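Local coordinates for adenylyl-sulfate kinase 1, chloroplastic (Arabidopsis thaliana, PDB 3UIE), which catalyses the ATP-dependent 3'-phosphorylation of adenosine 5'-phosphosulfate to 3'-phosphoadenylyl sulfate, the activated sulfate of plant sulfur metabolism, at the ADX/ANP site and the interface of chains A and B. Coordinates in Å, arbitrary orientation; residue numbers count along the deposited sequence, not the author numbering. Chains: chain A/B, Adenylyl-sulfate kinase 1, chloroplastic.

Contact 1: the ADX/ANP site. Residues chain A 34-40, 61, 65, 74, 79, 82, 104-107, 139, 141-142, 144, 156-157, 179, 181. With ADX (adenosine-5'-phosphosulfate), chain C; ANP (phosphoaminophosphonic acid-adenylate ester), chain D; MG (magnesium ion), chain E.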
loop_
_atom_site.group_PDB
_atom_site.type_symbol
_atom_site.label_atom_id
_atom_site.label_comp_id
_atom_site.label_asym_id
_atom_site.label_seq_id
_atom_site.Cartn_x
_atom_site.Cartn_y
_atom_site.Cartn_z
ATOM N N SER A 34 3.189 -5.117 22.910
ATOM C CA SER A 34 2.339 -3.970 23.167
ATOM C C SER A 34 2.986 -3.108 24.251
ATOM O O SER A 34 3.427 -3.620 25.287
ATOM C CB SER A 34 0.954 -4.432 23.635
ATOM O OG SER A 34 0.054 -3.343 23.695
ATOM N N GLY A 35 3.050 -1.803 24.015
ATOM C CA GLY A 35 3.591 -0.872 24.992
ATOM C C GLY A 35 5.100 -0.706 24.935
ATOM O O GLY A 35 5.666 0.040 25.727
ATOM N N SER A 36 5.753 -1.390 23.995
ATOM C CA SER A 36 7.218 -1.357 23.907
ATOM C C SER A 36 7.728 -0.063 23.280
ATOM O O SER A 36 8.920 0.232 23.330
ATOM C CB SER A 36 7.756 -2.569 23.135
ATOM O OG SER A 36 7.220 -2.645 21.829
ATOM N N GLY A 37 6.816 0.700 22.685
ATOM C CA GLY A 37 7.138 1.995 22.107
ATOM C C GLY A 37 7.347 2.007 20.591
ATOM O O GLY A 37 8.032 2.890 20.069
ATOM N N LYS A 38 6.751 1.049 19.882
ATOM C CA LYS A 38 6.893 0.970 18.429
ATOM C C LYS A 38 6.346 2.219 17.710
ATOM O O LYS A 38 7.019 2.801 16.853
ATOM C CB LYS A 38 6.196 -0.287 17.888
ATOM C CG LYS A 38 6.740 -1.613 18.429
ATOM C CD LYS A 38 5.892 -2.773 17.887
ATOM C CE LYS A 38 4.403 -2.624 18.221
ATOM N NZ LYS A 38 4.118 -2.851 19.684
ATOM N N SER A 39 5.133 2.629 18.063
ATOM C CA SER A 39 4.494 3.764 17.389
ATOM C C SER A 39 5.206 5.072 17.714
ATOM O O SER A 39 5.343 5.966 16.861
ATOM C CB SER A 39 3.002 3.848 17.758
ATOM O OG SER A 39 2.331 2.714 17.236
ATOM N N THR A 40 5.665 5.181 18.951
ATOM C CA THR A 40 6.368 6.374 19.381
ATOM C C THR A 40 7.677 6.531 18.604
ATOM O O THR A 40 8.027 7.627 18.145
ATOM C CB THR A 40 6.632 6.331 20.875
ATOM O OG1 THR A 40 5.373 6.324 21.562
ATOM C CG2 THR A 40 7.432 7.538 21.285
ATOM N N GLY A 61 -0.052 -1.076 12.902
ATOM C CA GLY A 61 -0.970 -2.183 13.078
ATOM C C GLY A 61 -2.362 -1.737 13.459
ATOM O O GLY A 61 -3.345 -2.185 12.878
ATOM N N ARG A 65 -5.592 -2.056 10.874
ATOM C CA ARG A 65 -6.644 -2.973 11.319
ATOM C C ARG A 65 -8.024 -2.334 11.280
ATOM O O ARG A 65 -9.036 -3.017 11.445
ATOM C CB ARG A 65 -6.357 -3.533 12.716
ATOM C CG ARG A 65 -5.410 -4.730 12.704
ATOM C CD ARG A 65 -5.037 -5.132 14.137
ATOM N NE ARG A 65 -4.337 -6.419 14.182
ATOM C CZ ARG A 65 -4.947 -7.591 14.050
ATOM N NH1 ARG A 65 -6.263 -7.637 13.847
ATOM N NH2 ARG A 65 -4.253 -8.717 14.101
ATOM N N PHE A 74 -7.650 -11.384 16.239
ATOM C CA PHE A 74 -6.343 -11.597 16.859
ATOM C C PHE A 74 -6.033 -13.069 17.088
ATOM O O PHE A 74 -5.035 -13.409 17.716
ATOM C CB PHE A 74 -6.209 -10.790 18.152
ATOM C CG PHE A 74 -6.147 -9.308 17.925
ATOM C CD1 PHE A 74 -4.930 -8.671 17.750
ATOM C CD2 PHE A 74 -7.307 -8.556 17.867
ATOM C CE1 PHE A 74 -4.881 -7.303 17.530
ATOM C CE2 PHE A 74 -7.261 -7.190 17.653
ATOM C CZ PHE A 74 -6.051 -6.566 17.483
ATOM N N ARG A 79 -3.435 -13.058 12.943
ATOM C CA ARG A 79 -2.194 -12.313 13.148
ATOM C C ARG A 79 -1.224 -12.577 11.991
ATOM O O ARG A 79 -0.585 -11.659 11.482
ATOM C CB ARG A 79 -1.523 -12.678 14.477
ATOM C CG ARG A 79 -2.224 -12.142 15.722
ATOM C CD ARG A 79 -1.343 -12.349 16.948
ATOM N NE ARG A 79 -2.071 -12.281 18.211
ATOM C CZ ARG A 79 -1.958 -11.294 19.095
ATOM N NH1 ARG A 79 -1.151 -10.265 18.853
ATOM N NH2 ARG A 79 -2.657 -11.338 20.227
ATOM N N ASN A 82 -2.545 -10.737 9.003
ATOM C CA ASN A 82 -2.303 -9.321 9.248
ATOM C C ASN A 82 -0.867 -8.955 8.858
ATOM O O ASN A 82 -0.633 -8.003 8.123
ATOM C CB ASN A 82 -2.535 -9.014 10.733
ATOM C CG ASN A 82 -2.357 -7.548 11.069
ATOM O OD1 ASN A 82 -2.905 -6.670 10.399
ATOM N ND2 ASN A 82 -1.591 -7.274 12.113
ATOM N N LEU A 104 4.018 -2.919 14.013
ATOM C CA LEU A 104 3.027 -3.929 14.363
ATOM C C LEU A 104 3.673 -4.811 15.408
ATOM O O LEU A 104 4.883 -5.033 15.354
ATOM C CB LEU A 104 2.757 -4.820 13.153
ATOM C CG LEU A 104 1.652 -4.687 12.119
ATOM C CD1 LEU A 104 1.852 -3.464 11.239
ATOM C CD2 LEU A 104 1.661 -5.954 11.277
ATOM N N ILE A 105 2.885 -5.333 16.349
ATOM C CA ILE A 105 3.436 -6.284 17.320
ATOM C C ILE A 105 4.161 -7.410 16.591
ATOM O O ILE A 105 5.276 -7.782 16.955
ATOM C CB ILE A 105 2.349 -6.859 18.260
ATOM C CG1 ILE A 105 1.744 -5.741 19.109
ATOM C CG2 ILE A 105 2.940 -7.955 19.164
ATOM C CD1 ILE A 105 0.596 -6.196 20.012
ATOM N N SER A 106 3.518 -7.930 15.546
ATOM C CA SER A 106 4.075 -8.995 14.693
ATOM C C SER A 106 4.864 -10.037 15.480
ATOM O O SER A 106 6.073 -10.164 15.317
ATOM C CB SER A 106 4.914 -8.409 13.546
ATOM O OG SER A 106 5.812 -7.408 13.999
ATOM N N PRO A 107 4.169 -10.789 16.348
ATOM C CA PRO A 107 4.831 -11.616 17.366
ATOM C C PRO A 107 5.546 -12.855 16.829
ATOM O O PRO A 107 6.437 -13.349 17.493
ATOM C CB PRO A 107 3.667 -12.026 18.283
ATOM C CG PRO A 107 2.473 -12.015 17.379
ATOM C CD PRO A 107 2.701 -10.863 16.436
ATOM N N ARG A 139 3.922 0.465 31.914
ATOM C CA ARG A 139 3.413 1.531 31.059
ATOM C C ARG A 139 1.916 1.328 30.816
ATOM O O ARG A 139 1.101 2.169 31.192
ATOM C CB ARG A 139 4.165 1.570 29.725
ATOM C CG ARG A 139 5.639 1.967 29.850
ATOM C CD ARG A 139 6.367 1.756 28.531
ATOM N NE ARG A 139 7.776 2.150 28.588
ATOM C CZ ARG A 139 8.593 2.109 27.539
ATOM N NH1 ARG A 139 8.139 1.678 26.370
ATOM N NH2 ARG A 139 9.856 2.484 27.657
ATOM N N PRO A 141 -0.316 1.807 28.597
ATOM C CA PRO A 141 -0.954 3.088 28.270
ATOM C C PRO A 141 -2.450 2.949 28.013
ATOM O O PRO A 141 -3.214 3.860 28.330
ATOM C CB PRO A 141 -0.259 3.511 26.970
ATOM C CG PRO A 141 0.948 2.667 26.863
ATOM C CD PRO A 141 0.649 1.392 27.566
ATOM N N LYS A 142 -2.857 1.820 27.441
ATOM C CA LYS A 142 -4.243 1.619 27.035
ATOM C C LYS A 142 -5.012 0.710 27.986
ATOM O O LYS A 142 -6.191 0.433 27.765
ATOM C CB LYS A 142 -4.304 1.050 25.611
ATOM C CG LYS A 142 -3.516 1.853 24.587
ATOM C CD LYS A 142 -3.392 1.103 23.265
ATOM C CE LYS A 142 -2.340 1.737 22.363
ATOM N NZ LYS A 142 -2.192 1.022 21.062
ATOM N N LEU A 144 -4.500 -2.429 28.457
ATOM C CA LEU A 144 -4.716 -3.731 27.838
ATOM C C LEU A 144 -4.167 -4.888 28.658
ATOM O O LEU A 144 -4.786 -5.952 28.719
ATOM C CB LEU A 144 -4.100 -3.771 26.438
ATOM C CG LEU A 144 -4.781 -2.867 25.414
ATOM C CD1 LEU A 144 -3.978 -2.869 24.133
ATOM C CD2 LEU A 144 -6.203 -3.327 25.173
ATOM N N PHE A 156 -3.791 -12.556 24.715
ATOM C CA PHE A 156 -3.023 -11.326 24.545
ATOM C C PHE A 156 -1.514 -11.598 24.501
ATOM O O PHE A 156 -0.979 -12.315 25.340
ATOM C CB PHE A 156 -3.340 -10.333 25.666
ATOM C CG PHE A 156 -2.863 -8.935 25.385
ATOM C CD1 PHE A 156 -3.511 -8.149 24.443
ATOM C CD2 PHE A 156 -1.769 -8.411 26.051
ATOM C CE1 PHE A 156 -3.083 -6.861 24.175
ATOM C CE2 PHE A 156 -1.336 -7.123 25.789
ATOM C CZ PHE A 156 -1.994 -6.347 24.847
ATOM N N THR A 157 -0.841 -11.006 23.521
ATOM C CA THR A 157 0.596 -11.188 23.340
ATOM C C THR A 157 1.406 -10.894 24.603
ATOM O O THR A 157 1.287 -9.822 25.188
ATOM C CB THR A 157 1.106 -10.303 22.181
ATOM O OG1 THR A 157 0.464 -10.704 20.970
ATOM C CG2 THR A 157 2.614 -10.450 22.003
ATOM N N THR A 179 16.328 5.807 27.338
ATOM C CA THR A 179 16.721 6.164 25.980
ATOM C C THR A 179 15.485 6.740 25.285
ATOM O O THR A 179 14.438 6.106 25.172
ATOM C CB THR A 179 17.343 5.001 25.196
ATOM O OG1 THR A 179 18.128 5.521 24.116
ATOM C CG2 THR A 179 16.273 4.078 24.654
ATOM N N PRO A 181 12.778 8.561 22.647
ATOM C CA PRO A 181 12.369 8.271 21.268
ATOM C C PRO A 181 13.235 9.032 20.264
ATOM O O PRO A 181 13.576 8.496 19.217
ATOM C CB PRO A 181 10.932 8.769 21.231
ATOM C CG PRO A 181 10.448 8.628 22.646
ATOM C CD PRO A 181 11.645 8.967 23.495
HETATM S SB ADX C . -0.382 -8.151 15.474
HETATM O O1B ADX C . -1.397 -8.658 14.593
HETATM O O2B ADX C . -0.003 -9.221 16.425
HETATM O O3B ADX C . 0.829 -7.747 14.732
HETATM P PA ADX C . -1.143 -5.497 15.790
HETATM O O1A ADX C . -1.689 -5.482 14.386
HETATM O O2A ADX C . 0.090 -4.617 15.933
HETATM O O3A ADX C . -0.901 -6.993 16.289
HETATM O "O5'" ADX C . -2.286 -4.955 16.730
HETATM C "C5'" ADX C . -1.987 -4.608 18.049
HETATM C "C4'" ADX C . -2.879 -3.661 18.664
HETATM O "O4'" ADX C . -4.171 -4.246 18.789
HETATM C "C3'" ADX C . -2.389 -3.359 20.034
HETATM O "O3'" ADX C . -2.199 -1.983 20.143
HETATM C "C2'" ADX C . -3.435 -3.686 20.913
HETATM O "O2'" ADX C . -3.893 -2.474 21.412
HETATM C "C1'" ADX C . -4.546 -4.272 20.133
HETATM N N9 ADX C . -4.921 -5.575 20.611
HETATM C C8 ADX C . -6.186 -6.011 20.815
HETATM N N7 ADX C . -6.147 -7.303 21.186
HETATM C C5 ADX C . -4.853 -7.688 21.218
HETATM C C6 ADX C . -4.198 -8.894 21.533
HETATM N N6 ADX C . -4.960 -10.045 21.900
HETATM N N1 ADX C . -2.844 -8.960 21.481
HETATM C C2 ADX C . -2.125 -7.882 21.125
HETATM N N3 ADX C . -2.725 -6.710 20.815
HETATM C C4 ADX C . -4.070 -6.586 20.849
HETATM P PG ANP D . 0.997 -1.111 20.738
HETATM O O1G ANP D . -0.199 -1.633 21.685
HETATM O O2G ANP D . 0.334 -0.157 19.738
HETATM O O3G ANP D . 1.646 -2.285 20.046
HETATM P PB ANP D . 3.489 0.415 21.036
HETATM O O1B ANP D . 3.152 1.350 19.822
HETATM O O2B ANP D . 4.679 -0.566 20.904
HETATM N N3B ANP D . 2.022 -0.165 21.689
HETATM P PA ANP D . 3.591 3.116 22.122
HETATM O O1A ANP D . 2.150 3.462 21.990
HETATM O O2A ANP D . 4.461 3.770 21.099
HETATM O O3A ANP D . 3.708 1.550 22.165
HETATM O "O5'" ANP D . 4.136 3.511 23.551
HETATM C "C5'" ANP D . 3.535 3.085 24.725
HETATM C "C4'" ANP D . 3.732 3.954 25.836
HETATM O "O4'" ANP D . 5.140 3.959 26.228
HETATM C "C3'" ANP D . 3.391 5.312 25.399
HETATM O "O3'" ANP D . 2.494 5.897 26.318
HETATM C "C2'" ANP D . 4.643 6.053 25.351
HETATM O "O2'" ANP D . 4.519 7.314 25.949
HETATM C "C1'" ANP D . 5.622 5.249 26.119
HETATM N N9 ANP D . 6.931 5.294 25.452
HETATM C C8 ANP D . 7.110 5.141 24.134
HETATM N N7 ANP D . 8.409 5.240 23.889
HETATM C C5 ANP D . 9.055 5.464 25.050
HETATM C C6 ANP D . 10.394 5.649 25.361
HETATM N N6 ANP D . 11.394 5.627 24.303
HETATM N N1 ANP D . 10.729 5.853 26.644
HETATM C C2 ANP D . 9.788 5.876 27.607
HETATM N N3 ANP D . 8.499 5.707 27.341
HETATM C C4 ANP D . 8.106 5.499 26.065
HETATM MG MG MG E . 1.319 1.303 18.651
HETATM O O HOH W 1 2.005 -0.102 17.012
HETATM O O HOH W 2 0.666 2.828 19.793
HETATM O O HOH W 3 -0.399 1.552 17.517
HETATM O O HOH W 4 9.777 4.311 21.607
#
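A:Phe74 lays its ring flat over the ADX adenine, 3.6 Å from the centroid of the five-membered ring and only 7° from parallel, its CZ edge reaching toward the ribose. The opposite face of the phenyl carries the A:Arg65 guanidinium, so arginine, phenylalanine and purine form one stack. That guanidinium, at the end of an extended chain, grips ADX side-on: NE bonds the phosphate oxygen O1A, and NH2 the sulfate oxygen O1B in an almost straight bond (177° at H), both within its plane. A:Asn82, CG anti to the backbone N (chi1 -178°), turns ND2 onto O1B too, so this oxygen takes two donors. A:Arg79 reaches the sulfate oxygen ADX O2B with NH1 (2.9 Å) while its NH2 lies 2.7 Å from ADX N1 of the adenine. A:Ile105 CD1 packs against C2 of the adenine.

ANP, the ATP analogue, lies in the P-loop (Walker A motif). A:Lys38, bent at chi3 and chi4, bridges its beta- and gamma-phosphates, NZ standing 2.7 Å from ANP O2B and 2.6 Å from ANP O3G. A:Ser39 OG binds MG at 2.2 Å; beta-phosphate ANP O1B, gamma-phosphate ANP O2G and waters also bind it, in near-octahedral geometry. The A:Arg139 guanidinium covers one face of the ANP adenine, its NH2 3.5 Å from the six-membered ring centroid, and NH1 bonds A:Gly35 O.

Between the nucleotides, the 3'-hydroxyl ADX O3' donates to gamma-phosphate ANP O1G at 2.5 Å, an oxygen that A:Ser34 OG also binds. The site thus holds the acceptor hydroxyl against the gamma-phosphate position, the group that ATP would transfer, as APS kinase chemistry requires.

Contact 2: the interface of chains A and B. Residues chain A 10-12; chain B 43, 46-47, 50, 58.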
loop_
_atom_site.group_PDB
_atom_site.type_symbol
_atom_site.label_atom_id
_atom_site.label_comp_id
_atom_site.label_asym_id
_atom_site.label_seq_id
_atom_site.Cartn_x
_atom_site.Cartn_y
_atom_site.Cartn_z
ATOM N N CYS A 10 5.820 -1.421 -16.899
ATOM C CA CYS A 10 5.877 -0.022 -17.320
ATOM C C CYS A 10 7.307 0.525 -17.293
ATOM O O CYS A 10 8.143 0.068 -16.512
ATOM C CB CYS A 10 4.964 0.840 -16.445
ATOM S SG CYS A 10 4.920 2.575 -16.937
ATOM N N SER A 11 7.571 1.516 -18.138
ATOM C CA SER A 11 8.916 2.053 -18.322
ATOM C C SER A 11 9.484 2.745 -17.082
ATOM O O SER A 11 10.697 2.810 -16.917
ATOM C CB SER A 11 8.933 3.025 -19.498
ATOM O OG SER A 11 7.961 4.043 -19.309
ATOM N N VAL A 12 8.625 3.282 -16.221
ATOM C CA VAL A 12 9.127 3.946 -15.009
ATOM C C VAL A 12 9.525 2.924 -13.950
ATOM O O VAL A 12 8.676 2.194 -13.437
ATOM C CB VAL A 12 8.076 4.904 -14.426
ATOM C CG1 VAL A 12 8.621 5.620 -13.200
ATOM C CG2 VAL A 12 7.663 5.910 -15.479
ATOM N N CYS B 43 0.355 2.936 -17.734
ATOM C CA CYS B 43 1.765 3.145 -18.039
ATOM C C CYS B 43 1.989 4.497 -18.700
ATOM O O CYS B 43 2.842 5.266 -18.266
ATOM C CB CYS B 43 2.316 2.017 -18.923
ATOM S SG CYS B 43 2.483 0.410 -18.090
ATOM N N ASN B 46 1.696 7.230 -16.162
ATOM C CA ASN B 46 2.824 7.225 -15.240
ATOM C C ASN B 46 4.045 7.842 -15.916
ATOM O O ASN B 46 4.736 8.670 -15.335
ATOM C CB ASN B 46 3.108 5.784 -14.835
ATOM C CG ASN B 46 4.131 5.661 -13.706
ATOM O OD1 ASN B 46 4.506 6.639 -13.074
ATOM N ND2 ASN B 46 4.569 4.446 -13.460
ATOM N N GLN B 47 4.287 7.461 -17.163
ATOM C CA GLN B 47 5.442 7.980 -17.879
ATOM C C GLN B 47 5.364 9.499 -18.007
ATOM O O GLN B 47 6.348 10.208 -17.808
ATOM C CB GLN B 47 5.512 7.349 -19.268
ATOM C CG GLN B 47 6.527 7.999 -20.166
ATOM C CD GLN B 47 7.933 7.524 -19.881
ATOM O OE1 GLN B 47 8.156 6.705 -18.986
ATOM N NE2 GLN B 47 8.893 8.030 -20.647
ATOM N N TYR B 50 5.684 11.255 -14.559
ATOM C CA TYR B 50 7.073 11.168 -14.097
ATOM C C TYR B 50 7.915 12.227 -14.799
ATOM O O TYR B 50 8.735 12.874 -14.175
ATOM C CB TYR B 50 7.667 9.785 -14.351
ATOM C CG TYR B 50 9.093 9.731 -13.854
ATOM C CD1 TYR B 50 9.363 9.450 -12.525
ATOM C CD2 TYR B 50 10.158 10.041 -14.699
ATOM C CE1 TYR B 50 10.674 9.432 -12.042
ATOM C CE2 TYR B 50 11.458 10.035 -14.231
ATOM C CZ TYR B 50 11.707 9.726 -12.907
ATOM O OH TYR B 50 12.993 9.726 -12.433
ATOM N N ILE B 58 1.561 2.507 -9.722
ATOM C CA ILE B 58 0.475 1.734 -10.316
ATOM C C ILE B 58 0.177 0.473 -9.520
ATOM O O ILE B 58 1.067 -0.337 -9.282
ATOM C CB ILE B 58 0.825 1.318 -11.767
ATOM C CG1 ILE B 58 1.032 2.553 -12.644
ATOM C CG2 ILE B 58 -0.281 0.433 -12.377
ATOM C CD1 ILE B 58 1.561 2.227 -14.045
#
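Two cysteines of this APS kinase family homodimer, A:Cys10 in an N-terminal segment and B:Cys43 on helix 38-51 of the partner, are the pair that forms the interchain disulfide. Here their sulfurs, A:Cys10 SG and B:Cys43 SG, stand 3.5 Å apart, too far for the bond, so the model shows the pair unlinked. A:Cys10 holds SG anti to its backbone N (chi1 -178°), which carries the sulfur against CB and CA of B:Cys43. B:Cys43 keeps SG anti to its own carbonyl carbon (chi1 -70°). The two CB–SG bonds run roughly antiparallel, alongside each other, rather than meeting sulfur to sulfur at their tips; forming the disulfide would probably need the side chains to turn.

A hydrogen bond runs from A:Ser11 OG to B:Gln47 OE1, 2.7 Å long. The hydroxyl sits between the backbone N and carbonyl carbon of its residue, the crowded position, and approaches from above the amide plane, 56° out of it. B:Gln47 bends at chi2 to bring its carbonyl there but is poorly ordered, so the bond may be loose.

Apolar packing centres on A:Val12, whose branches part over the helix. A:Val12 CG2, anti to the carbonyl carbon, settles over B:Gln47 CA at 3.9 Å and also meets B:Asn46 CG at 4.0 Å. A:Val12 CG1, anti to the backbone N, reaches B:Tyr50 CD1 at 4.0 Å, touching the ring near its root as the side chains cross obliquely. B:Asn46 turns its amide nitrogen ND2 toward A:Val12 CB, 3.7 Å away.

The C-alpha centres of contacts 1 and 2 lie about 37 Å apart; contact 1 lies within chain A, while contact 2 joins the N-terminal segment of chain A to helix 38-51 of chain B. They use one element in its two copies: that helix opens with the P-loop lysine and serine of contact 1 and further along presents side chains of contact 2. The centre of contact 2 is about 19 Å from B:Ser106 of the chain B active site. Clamping of the helix by the partner's N-terminal segment could therefore pass a redox signal to nucleotide binding, and two-fold symmetry repeats this in both subunits.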